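Insulinase family protease (Yersinia pestis, PDB 3GO9) is a predicted protease of the insulinase (M16) family whose degenerate zinc motif leaves its catalytic activity uncertain. Local coordinates at residues E63-L74 / V194-Y203; P105-F113 / P159-I167. All blocks are in the same frame, centred on the assembly; numbering follows the deposited sequence.

Contact 1: residues E63-L74 / V194-Y203. With ZN (zinc ion), chain C.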
loop_
_atom_site.group_PDB
_atom_site.type_symbol
_atom_site.label_atom_id
_atom_site.label_comp_id
_atom_site.label_asym_id
_atom_site.label_seq_id
_atom_site.Cartn_x
_atom_site.Cartn_y
_atom_site.Cartn_z
ATOM N N GLU A 63 -5.474 8.077 19.541
ATOM C CA GLU A 63 -5.076 7.947 20.941
ATOM C C GLU A 63 -4.591 9.233 21.556
ATOM O O GLU A 63 -3.714 9.887 20.976
ATOM C CB GLU A 63 -3.898 6.947 21.035
ATOM C CG GLU A 63 -4.303 5.515 20.671
ATOM C CD GLU A 63 -3.126 4.580 20.435
ATOM O OE1 GLU A 63 -1.937 5.006 20.575
ATOM O OE2 GLU A 63 -3.372 3.374 20.139
ATOM N N ASN A 64 -5.098 9.560 22.728
ATOM C CA ASN A 64 -4.505 10.613 23.538
ATOM C C ASN A 64 -3.375 10.014 24.342
ATOM O O ASN A 64 -3.107 8.833 24.211
ATOM C CB ASN A 64 -5.563 11.342 24.355
ATOM C CG ASN A 64 -6.199 10.520 25.477
ATOM O OD1 ASN A 64 -5.560 9.679 26.108
ATOM N ND2 ASN A 64 -7.486 10.817 25.777
ATOM N N THR A 65 -2.665 10.809 25.178
ATOM C CA THR A 65 -1.543 10.206 25.857
ATOM C C THR A 65 -1.877 9.235 26.952
ATOM O O THR A 65 -0.984 8.492 27.344
ATOM C CB THR A 65 -0.551 11.237 26.433
ATOM O OG1 THR A 65 -1.258 12.104 27.289
ATOM C CG2 THR A 65 0.066 12.007 25.332
ATOM N N GLN A 66 -3.136 9.167 27.376
ATOM C CA GLN A 66 -3.575 8.169 28.332
ATOM C C GLN A 66 -4.012 6.880 27.640
ATOM O O GLN A 66 -4.584 6.000 28.313
ATOM C CB GLN A 66 -4.728 8.727 29.161
ATOM C CG GLN A 66 -4.346 10.051 29.849
ATOM C CD GLN A 66 -3.065 9.936 30.598
ATOM O OE1 GLN A 66 -2.038 10.495 30.201
ATOM N NE2 GLN A 66 -3.102 9.204 31.702
ATOM N N GLU A 67 -3.855 6.830 26.313
ATOM C CA GLU A 67 -4.387 5.729 25.484
ATOM C C GLU A 67 -3.351 5.117 24.581
ATOM O O GLU A 67 -3.704 4.435 23.623
ATOM C CB GLU A 67 -5.573 6.197 24.628
ATOM C CG GLU A 67 -6.769 6.682 25.502
ATOM C CD GLU A 67 -7.813 7.454 24.724
ATOM O OE1 GLU A 67 -7.510 8.036 23.630
ATOM O OE2 GLU A 67 -8.984 7.455 25.196
ATOM N N VAL A 68 -2.077 5.392 24.849
ATOM C CA VAL A 68 -0.991 4.944 24.023
ATOM C C VAL A 68 -1.055 3.429 23.898
ATOM O O VAL A 68 -1.152 2.705 24.903
ATOM C CB VAL A 68 0.359 5.373 24.650
ATOM C CG1 VAL A 68 1.512 4.700 23.948
ATOM C CG2 VAL A 68 0.475 6.925 24.653
ATOM N N GLY A 69 -1.055 2.962 22.656
ATOM C CA GLY A 69 -1.035 1.528 22.370
ATOM C C GLY A 69 -2.415 0.871 22.385
ATOM O O GLY A 69 -2.520 -0.348 22.122
ATOM N N PHE A 70 -3.467 1.624 22.736
ATOM C CA PHE A 70 -4.818 1.052 22.836
ATOM C C PHE A 70 -5.285 0.463 21.503
ATOM O O PHE A 70 -5.825 -0.651 21.470
ATOM C CB PHE A 70 -5.843 2.079 23.343
ATOM C CG PHE A 70 -5.870 2.288 24.823
ATOM C CD1 PHE A 70 -4.860 1.862 25.670
ATOM C CD2 PHE A 70 -6.982 2.896 25.384
ATOM C CE1 PHE A 70 -4.987 2.034 27.032
ATOM C CE2 PHE A 70 -7.094 3.082 26.726
ATOM C CZ PHE A 70 -6.094 2.675 27.556
ATOM N N ALA A 71 -5.064 1.157 20.405
ATOM C CA ALA A 71 -5.589 0.638 19.123
ATOM C C ALA A 71 -4.879 -0.649 18.741
ATOM O O ALA A 71 -5.446 -1.540 18.074
ATOM C CB ALA A 71 -5.380 1.668 18.026
ATOM N N HIS A 72 -3.608 -0.747 19.090
ATOM C CA HIS A 72 -2.841 -1.987 18.772
ATOM C C HIS A 72 -3.228 -3.153 19.688
ATOM O O HIS A 72 -3.065 -4.331 19.295
ATOM C CB HIS A 72 -1.354 -1.672 18.836
ATOM C CG HIS A 72 -0.477 -2.751 18.293
ATOM N ND1 HIS A 72 -0.316 -2.936 16.936
ATOM C CD2 HIS A 72 0.365 -3.606 18.905
ATOM C CE1 HIS A 72 0.560 -3.912 16.744
ATOM N NE2 HIS A 72 0.946 -4.354 17.920
ATOM N N LEU A 73 -3.669 -2.865 20.895
ATOM C CA LEU A 73 -4.049 -3.897 21.878
ATOM C C LEU A 73 -5.396 -4.543 21.567
ATOM O O LEU A 73 -5.584 -5.752 21.707
ATOM C CB LEU A 73 -4.060 -3.353 23.314
ATOM C CG LEU A 73 -4.459 -4.302 24.436
ATOM C CD1 LEU A 73 -3.622 -5.523 24.437
ATOM C CD2 LEU A 73 -4.399 -3.607 25.783
ATOM N N LEU A 74 -6.357 -3.727 21.113
ATOM C CA LEU A 74 -7.729 -4.209 20.911
ATOM C C LEU A 74 -7.766 -5.482 20.076
ATOM O O LEU A 74 -8.425 -6.420 20.466
ATOM C CB LEU A 74 -8.636 -3.114 20.330
ATOM C CG LEU A 74 -8.927 -1.867 21.164
ATOM C CD1 LEU A 74 -9.699 -0.797 20.345
ATOM C CD2 LEU A 74 -9.671 -2.275 22.440
ATOM N N VAL A 194 -3.179 -1.275 33.075
ATOM C CA VAL A 194 -4.135 -0.743 32.090
ATOM C C VAL A 194 -5.414 -0.412 32.808
ATOM O O VAL A 194 -5.937 -1.229 33.586
ATOM C CB VAL A 194 -4.431 -1.788 30.994
ATOM C CG1 VAL A 194 -5.547 -1.277 30.021
ATOM C CG2 VAL A 194 -3.152 -2.123 30.229
ATOM N N ASP A 195 -5.943 0.774 32.515
ATOM C CA ASP A 195 -7.240 1.172 32.965
ATOM C C ASP A 195 -8.226 0.554 31.990
ATOM O O ASP A 195 -8.407 1.080 30.878
ATOM C CB ASP A 195 -7.307 2.693 32.927
ATOM C CG ASP A 195 -8.623 3.225 33.423
ATOM O OD1 ASP A 195 -8.618 4.387 33.856
ATOM O OD2 ASP A 195 -9.641 2.523 33.379
ATOM N N VAL A 196 -8.747 -0.622 32.363
ATOM C CA VAL A 196 -9.580 -1.414 31.459
ATOM C C VAL A 196 -10.852 -0.619 31.108
ATOM O O VAL A 196 -11.341 -0.672 29.972
ATOM C CB VAL A 196 -9.868 -2.834 32.034
ATOM C CG1 VAL A 196 -10.901 -3.543 31.242
ATOM C CG2 VAL A 196 -8.538 -3.665 32.130
ATOM N N GLU A 197 -11.346 0.190 32.056
ATOM C CA GLU A 197 -12.538 0.987 31.774
ATOM C C GLU A 197 -12.264 2.019 30.665
ATOM O O GLU A 197 -13.101 2.206 29.770
ATOM C CB GLU A 197 -13.060 1.639 33.052
ATOM C CG GLU A 197 -13.540 0.583 34.096
ATOM C CD GLU A 197 -14.728 -0.216 33.615
ATOM O OE1 GLU A 197 -15.583 0.351 32.891
ATOM O OE2 GLU A 197 -14.813 -1.415 33.967
ATOM N N LYS A 198 -11.099 2.622 30.690
ATOM C CA LYS A 198 -10.726 3.624 29.699
ATOM C C LYS A 198 -10.518 2.942 28.344
ATOM O O LYS A 198 -10.831 3.504 27.291
ATOM C CB LYS A 198 -9.472 4.376 30.065
ATOM C CG LYS A 198 -9.253 5.586 29.172
ATOM C CD LYS A 198 -8.241 6.561 29.726
ATOM C CE LYS A 198 -8.933 7.628 30.607
ATOM N NZ LYS A 198 -8.044 8.808 30.793
ATOM N N LEU A 199 -9.961 1.750 28.382
ATOM C CA LEU A 199 -9.808 0.980 27.139
ATOM C C LEU A 199 -11.169 0.691 26.494
ATOM O O LEU A 199 -11.305 0.773 25.274
ATOM C CB LEU A 199 -8.999 -0.270 27.431
ATOM C CG LEU A 199 -8.734 -1.219 26.266
ATOM C CD1 LEU A 199 -7.962 -0.588 25.103
ATOM C CD2 LEU A 199 -8.030 -2.460 26.724
ATOM N N LYS A 200 -12.158 0.298 27.299
ATOM C CA LYS A 200 -13.480 -0.026 26.759
ATOM C C LYS A 200 -14.107 1.256 26.185
ATOM O O LYS A 200 -14.744 1.229 25.168
ATOM C CB LYS A 200 -14.393 -0.547 27.869
ATOM C CG LYS A 200 -14.019 -1.858 28.473
ATOM C CD LYS A 200 -15.095 -2.229 29.575
ATOM C CE LYS A 200 -14.536 -3.119 30.684
ATOM N NZ LYS A 200 -15.554 -3.986 31.303
ATOM N N GLN A 201 -13.912 2.370 26.860
ATOM C CA GLN A 201 -14.462 3.634 26.405
ATOM C C GLN A 201 -13.848 4.035 25.068
ATOM O O GLN A 201 -14.554 4.470 24.139
ATOM C CB GLN A 201 -14.212 4.709 27.455
ATOM C CG GLN A 201 -15.071 4.468 28.668
ATOM C CD GLN A 201 -14.921 5.560 29.718
ATOM O OE1 GLN A 201 -13.803 5.934 30.112
ATOM N NE2 GLN A 201 -16.060 6.073 30.184
ATOM N N PHE A 202 -12.545 3.809 24.931
ATOM C CA PHE A 202 -11.841 4.078 23.666
ATOM C C PHE A 202 -12.416 3.233 22.555
ATOM O O PHE A 202 -12.694 3.706 21.471
ATOM C CB PHE A 202 -10.336 3.820 23.829
ATOM C CG PHE A 202 -9.536 3.972 22.585
ATOM C CD1 PHE A 202 -8.959 5.190 22.217
ATOM C CD2 PHE A 202 -9.250 2.892 21.809
ATOM C CE1 PHE A 202 -8.205 5.298 21.075
ATOM C CE2 PHE A 202 -8.519 3.006 20.661
ATOM C CZ PHE A 202 -7.968 4.202 20.297
ATOM N N TYR A 203 -12.578 1.946 22.828
ATOM C CA TYR A 203 -13.162 1.032 21.860
ATOM C C TYR A 203 -14.531 1.475 21.402
ATOM O O TYR A 203 -14.822 1.505 20.191
ATOM C CB TYR A 203 -13.279 -0.324 22.495
ATOM C CG TYR A 203 -14.109 -1.323 21.739
ATOM C CD1 TYR A 203 -13.682 -1.817 20.549
ATOM C CD2 TYR A 203 -15.279 -1.803 22.275
ATOM C CE1 TYR A 203 -14.430 -2.719 19.809
ATOM C CE2 TYR A 203 -16.040 -2.738 21.591
ATOM C CZ TYR A 203 -15.607 -3.209 20.353
ATOM O OH TYR A 203 -16.386 -4.151 19.693
HETATM ZN ZN ZN C . 2.469 -5.632 17.554
HETATM O O HOH W 1 2.871 -5.213 19.085
HETATM O O HOH W 2 3.688 -4.864 16.326
#

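Contact 2: residues P105-F113 / P159-I167. With ZN (zinc ion), chain C.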
loop_
_atom_site.group_PDB
_atom_site.type_symbol
_atom_site.label_atom_id
_atom_site.label_comp_id
_atom_site.label_asym_id
_atom_site.label_seq_id
_atom_site.Cartn_x
_atom_site.Cartn_y
_atom_site.Cartn_z
ATOM N N PRO A 105 -1.089 -11.398 8.916
ATOM C CA PRO A 105 -1.448 -11.496 10.326
ATOM C C PRO A 105 -2.925 -11.242 10.533
ATOM O O PRO A 105 -3.573 -10.554 9.732
ATOM C CB PRO A 105 -0.611 -10.416 10.995
ATOM C CG PRO A 105 -0.261 -9.438 9.915
ATOM C CD PRO A 105 -0.333 -10.169 8.597
ATOM N N PRO A 106 -3.452 -11.673 11.678
ATOM C CA PRO A 106 -4.886 -11.461 11.939
ATOM C C PRO A 106 -5.309 -10.018 11.927
ATOM O O PRO A 106 -6.415 -9.684 11.504
ATOM C CB PRO A 106 -5.097 -12.090 13.314
ATOM C CG PRO A 106 -4.046 -13.084 13.429
ATOM C CD PRO A 106 -2.837 -12.479 12.741
ATOM N N ALA A 107 -4.437 -9.161 12.400
ATOM C CA ALA A 107 -4.676 -7.726 12.294
ATOM C C ALA A 107 -3.376 -6.976 12.140
ATOM O O ALA A 107 -2.315 -7.424 12.573
ATOM C CB ALA A 107 -5.408 -7.199 13.510
ATOM N N ILE A 108 -3.500 -5.857 11.456
ATOM C CA ILE A 108 -2.456 -4.891 11.238
ATOM C C ILE A 108 -2.982 -3.579 11.711
ATOM O O ILE A 108 -4.091 -3.171 11.300
ATOM C CB ILE A 108 -2.126 -4.757 9.707
ATOM C CG1 ILE A 108 -1.580 -6.068 9.161
ATOM C CG2 ILE A 108 -1.161 -3.557 9.450
ATOM C CD1 ILE A 108 -1.567 -6.139 7.651
ATOM N N THR A 109 -2.254 -2.895 12.586
ATOM C CA THR A 109 -2.692 -1.572 13.008
ATOM C C THR A 109 -1.708 -0.494 12.592
ATOM O O THR A 109 -0.513 -0.757 12.410
ATOM C CB THR A 109 -2.934 -1.487 14.510
ATOM O OG1 THR A 109 -1.719 -1.433 15.213
ATOM C CG2 THR A 109 -3.779 -2.676 15.003
ATOM N N SER A 110 -2.201 0.713 12.399
ATOM C CA SER A 110 -1.377 1.745 11.835
ATOM C C SER A 110 -1.796 3.086 12.432
ATOM O O SER A 110 -2.433 3.130 13.490
ATOM C CB SER A 110 -1.496 1.664 10.290
ATOM O OG SER A 110 -0.614 2.559 9.630
ATOM N N TYR A 111 -1.381 4.176 11.801
ATOM C CA TYR A 111 -1.683 5.504 12.279
ATOM C C TYR A 111 -3.150 5.839 12.173
ATOM O O TYR A 111 -3.711 6.455 13.030
ATOM C CB TYR A 111 -0.823 6.489 11.434
ATOM C CG TYR A 111 0.619 6.334 11.673
ATOM C CD1 TYR A 111 1.220 6.888 12.822
ATOM C CD2 TYR A 111 1.437 5.578 10.832
ATOM C CE1 TYR A 111 2.591 6.676 13.072
ATOM C CE2 TYR A 111 2.780 5.405 11.079
ATOM C CZ TYR A 111 3.362 5.966 12.198
ATOM O OH TYR A 111 4.720 5.765 12.452
ATOM N N ASP A 112 -3.777 5.448 11.049
ATOM C CA ASP A 112 -5.146 5.846 10.757
ATOM C C ASP A 112 -6.088 4.725 10.400
ATOM O O ASP A 112 -7.229 4.989 10.046
ATOM C CB ASP A 112 -5.225 6.972 9.700
ATOM C CG ASP A 112 -4.771 6.586 8.340
ATOM O OD1 ASP A 112 -4.422 5.414 8.134
ATOM O OD2 ASP A 112 -4.723 7.516 7.473
ATOM N N PHE A 113 -5.641 3.494 10.594
ATOM C CA PHE A 113 -6.486 2.341 10.382
ATOM C C PHE A 113 -6.047 1.137 11.180
ATOM O O PHE A 113 -4.900 1.016 11.612
ATOM C CB PHE A 113 -6.606 1.960 8.876
ATOM C CG PHE A 113 -5.387 1.342 8.308
ATOM C CD1 PHE A 113 -5.196 -0.050 8.332
ATOM C CD2 PHE A 113 -4.385 2.144 7.721
ATOM C CE1 PHE A 113 -4.062 -0.619 7.780
ATOM C CE2 PHE A 113 -3.207 1.557 7.220
ATOM C CZ PHE A 113 -3.068 0.215 7.207
ATOM N N PRO A 159 0.895 -11.211 17.817
ATOM C CA PRO A 159 0.336 -11.541 16.518
ATOM C C PRO A 159 -0.125 -10.331 15.726
ATOM O O PRO A 159 -0.510 -10.476 14.579
ATOM C CB PRO A 159 -0.857 -12.430 16.877
ATOM C CG PRO A 159 -1.321 -11.906 18.153
ATOM C CD PRO A 159 -0.057 -11.430 18.906
ATOM N N ILE A 160 -0.088 -9.139 16.312
ATOM C CA ILE A 160 -0.599 -7.936 15.656
ATOM C C ILE A 160 0.539 -7.129 15.009
ATOM O O ILE A 160 1.501 -6.725 15.686
ATOM C CB ILE A 160 -1.359 -7.034 16.677
ATOM C CG1 ILE A 160 -2.379 -7.876 17.473
ATOM C CG2 ILE A 160 -2.099 -5.848 15.948
ATOM C CD1 ILE A 160 -3.359 -8.736 16.627
ATOM N N ALA A 161 0.450 -6.931 13.717
ATOM C CA ALA A 161 1.474 -6.248 12.968
ATOM C C ALA A 161 1.199 -4.782 12.906
ATOM O O ALA A 161 0.106 -4.305 13.290
ATOM C CB ALA A 161 1.556 -6.810 11.538
ATOM N N THR A 162 2.177 -4.056 12.404
ATOM C CA THR A 162 1.963 -2.648 12.124
ATOM C C THR A 162 2.092 -2.341 10.635
ATOM O O THR A 162 2.618 -3.134 9.865
ATOM C CB THR A 162 3.011 -1.784 12.871
ATOM O OG1 THR A 162 4.339 -2.192 12.509
ATOM C CG2 THR A 162 2.869 -1.930 14.391
ATOM N N PHE A 163 1.557 -1.207 10.220
ATOM C CA PHE A 163 1.913 -0.620 8.923
ATOM C C PHE A 163 2.435 0.795 9.152
ATOM O O PHE A 163 1.744 1.590 9.797
ATOM C CB PHE A 163 0.750 -0.545 7.972
ATOM C CG PHE A 163 1.142 0.078 6.675
ATOM C CD1 PHE A 163 1.897 -0.668 5.765
ATOM C CD2 PHE A 163 0.917 1.432 6.432
ATOM C CE1 PHE A 163 2.344 -0.079 4.597
ATOM C CE2 PHE A 163 1.366 2.035 5.253
ATOM C CZ PHE A 163 2.082 1.255 4.336
ATOM N N PRO A 164 3.635 1.137 8.623
ATOM C CA PRO A 164 4.623 0.269 8.007
ATOM C C PRO A 164 4.994 -0.899 8.917
ATOM O O PRO A 164 4.845 -0.875 10.162
ATOM C CB PRO A 164 5.832 1.221 7.758
ATOM C CG PRO A 164 5.185 2.543 7.551
ATOM C CD PRO A 164 4.085 2.532 8.610
ATOM N N GLN A 165 5.505 -1.954 8.294
ATOM C CA GLN A 165 5.785 -3.158 8.988
ATOM C C GLN A 165 6.859 -3.017 10.078
ATOM O O GLN A 165 6.789 -3.661 11.131
ATOM C CB GLN A 165 6.152 -4.250 7.966
ATOM C CG GLN A 165 6.667 -5.469 8.566
ATOM C CD GLN A 165 6.698 -6.618 7.555
ATOM O OE1 GLN A 165 6.540 -7.777 7.920
ATOM N NE2 GLN A 165 6.882 -6.280 6.271
ATOM N N ASN A 166 7.827 -2.112 9.844
ATOM C CA ASN A 166 8.857 -1.872 10.811
ATOM C C ASN A 166 8.947 -0.371 11.097
ATOM O O ASN A 166 9.529 0.395 10.321
ATOM C CB ASN A 166 10.229 -2.395 10.322
ATOM C CG ASN A 166 11.328 -2.118 11.318
ATOM O OD1 ASN A 166 11.087 -1.698 12.470
ATOM N ND2 ASN A 166 12.579 -2.395 10.900
ATOM N N ILE A 167 8.300 0.023 12.181
ATOM C CA ILE A 167 8.216 1.470 12.547
ATOM C C ILE A 167 9.560 1.963 12.989
ATOM O O ILE A 167 9.826 3.160 12.961
ATOM C CB ILE A 167 7.178 1.617 13.671
ATOM C CG1 ILE A 167 5.779 1.169 13.180
ATOM C CG2 ILE A 167 7.111 3.006 14.189
ATOM C CD1 ILE A 167 5.129 1.948 12.052
HETATM ZN ZN ZN C . 2.469 -5.632 17.554
HETATM O O HOH W 1 2.871 -5.213 19.085
HETATM O O HOH W 2 3.688 -4.864 16.326
#

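Contact 1: residues E63-L74 / V194-Y203
Phe-70, in the first turn of helix 70-80, packs against Leu-199 and Phe-202 of helix 196-206, where the two short helical segments cross nearly perpendicularly (86°) with their axes 10.5 Å apart. Helix 70-80 probably corresponds to the helix that carries the inverted HxxEH zinc motif in M16 peptidases; His-72, which binds zinc through NE2, would be its first histidine, but the motif's glutamate is not kept. The tight part is a T-shaped stack, the edge of Phe-70 toward the face of Phe-202, with centroids 5.7 Å apart and planes at 82°. CB of Phe-70 lies over that same ring, 4.0 Å from the Phe-202 centroid. The Phe-70 ring is itself sandwiched: Leu-199 CD1 covers one face, 3.8 Å from the centroid, and Glu-67 CA the other. Leu-74 extends the apolar seam, its CD2 sliding past Leu-199 CD1 at 3.6 Å while its CD1 meets the edge of Phe-202. Toward solvent the fit loosens. Lys-198 bends at chi3 (-91°) and brings NZ within 3.7 Å of Gln-66 CB, but makes no salt bridge with Glu-67. Two buried carboxylates border the aromatic core. Glu-63 accepts from Gly-69 N with OE1 and from Ala-71 N with OE2, straddling the helix start, which would be expected to favour its negative charge. Glu-67 OE1 accepts from Asn-64 N at 3.0 Å and lies 3.5 Å from Phe-202 CD1, at the edge of that ring.

Contact 2: residues P105-F113 / P159-I167
Ile-160, whose CG2 packs 3.7 Å from Thr-109 CG2, binds zinc with its backbone carbonyl: the oxygen points off the outer edge of the strand pair and sits 2.4 Å from the metal. His-72, Asp-158 and modelled water complete the site, one of the two waters being too close to the metal to be trusted, so a main-chain ligand joins side chains on the sheet's margin. Strands 107-109 and 160-162 run parallel, with 38° between their directions. Ala-161 N donates to Ala-107 O, Thr-109 N to Ala-161 O at 2.8 Å, and Phe-163 N to Thr-109 O. Thr-109 works on two fronts: with chi1 at 75°, OG1 stands between the backbone N and the carbonyl carbon and bonds His-72 ND1, a second-shell grip on a zinc ligand, while CG2 faces Ile-160. The face bearing Ile-108 and Ala-161 is apolar; Ala-161 CB touches Pro-105 CG at 3.6 Å, and Ile-108 CG2 rests against Phe-163 CB at 3.9 Å. Beyond the strands, Ser-110 OG, anti to its own N (chi1 -174°), donates to Phe-163 O at 2.6 Å from above the carbonyl plane, and also lies at the edge of the Phe-163 ring. A cis peptide precedes Pro-164, whose CD meets the edge of the Tyr-111 ring 4.0 Å from CE2, while the Tyr-111 hydroxyl bonds Trp-172 of helix 170-175. Strand 160-162 borders the seven-stranded mixed sheet; strand 107-109 joins it to antiparallel strand 114-120 through backbone bonds of Pro-106 with Ser-117 and Ile-108 with Leu-115, and helix 70-80 packs by Pro-75 onto Ala-107 and Thr-109.

Both contacts meet at one zinc ion, their centres 16 Å apart. Along the chain the order is 63-74, 105-113, 159-167, 194-203, so contact 2 is nested inside the loop that contact 1 closes. Helix 70-80 is the shared element: Phe-70 and Leu-74 turn to helix 196-206, while His-72 turns to the edge of the seven-stranded sheet. Contact 1 joins the start of the helix that bears His-72 to a helix far along the chain, contact 2 contains the edge strand that offers its carbonyl, and ligands from separate parts of the chain thus converge on one metal.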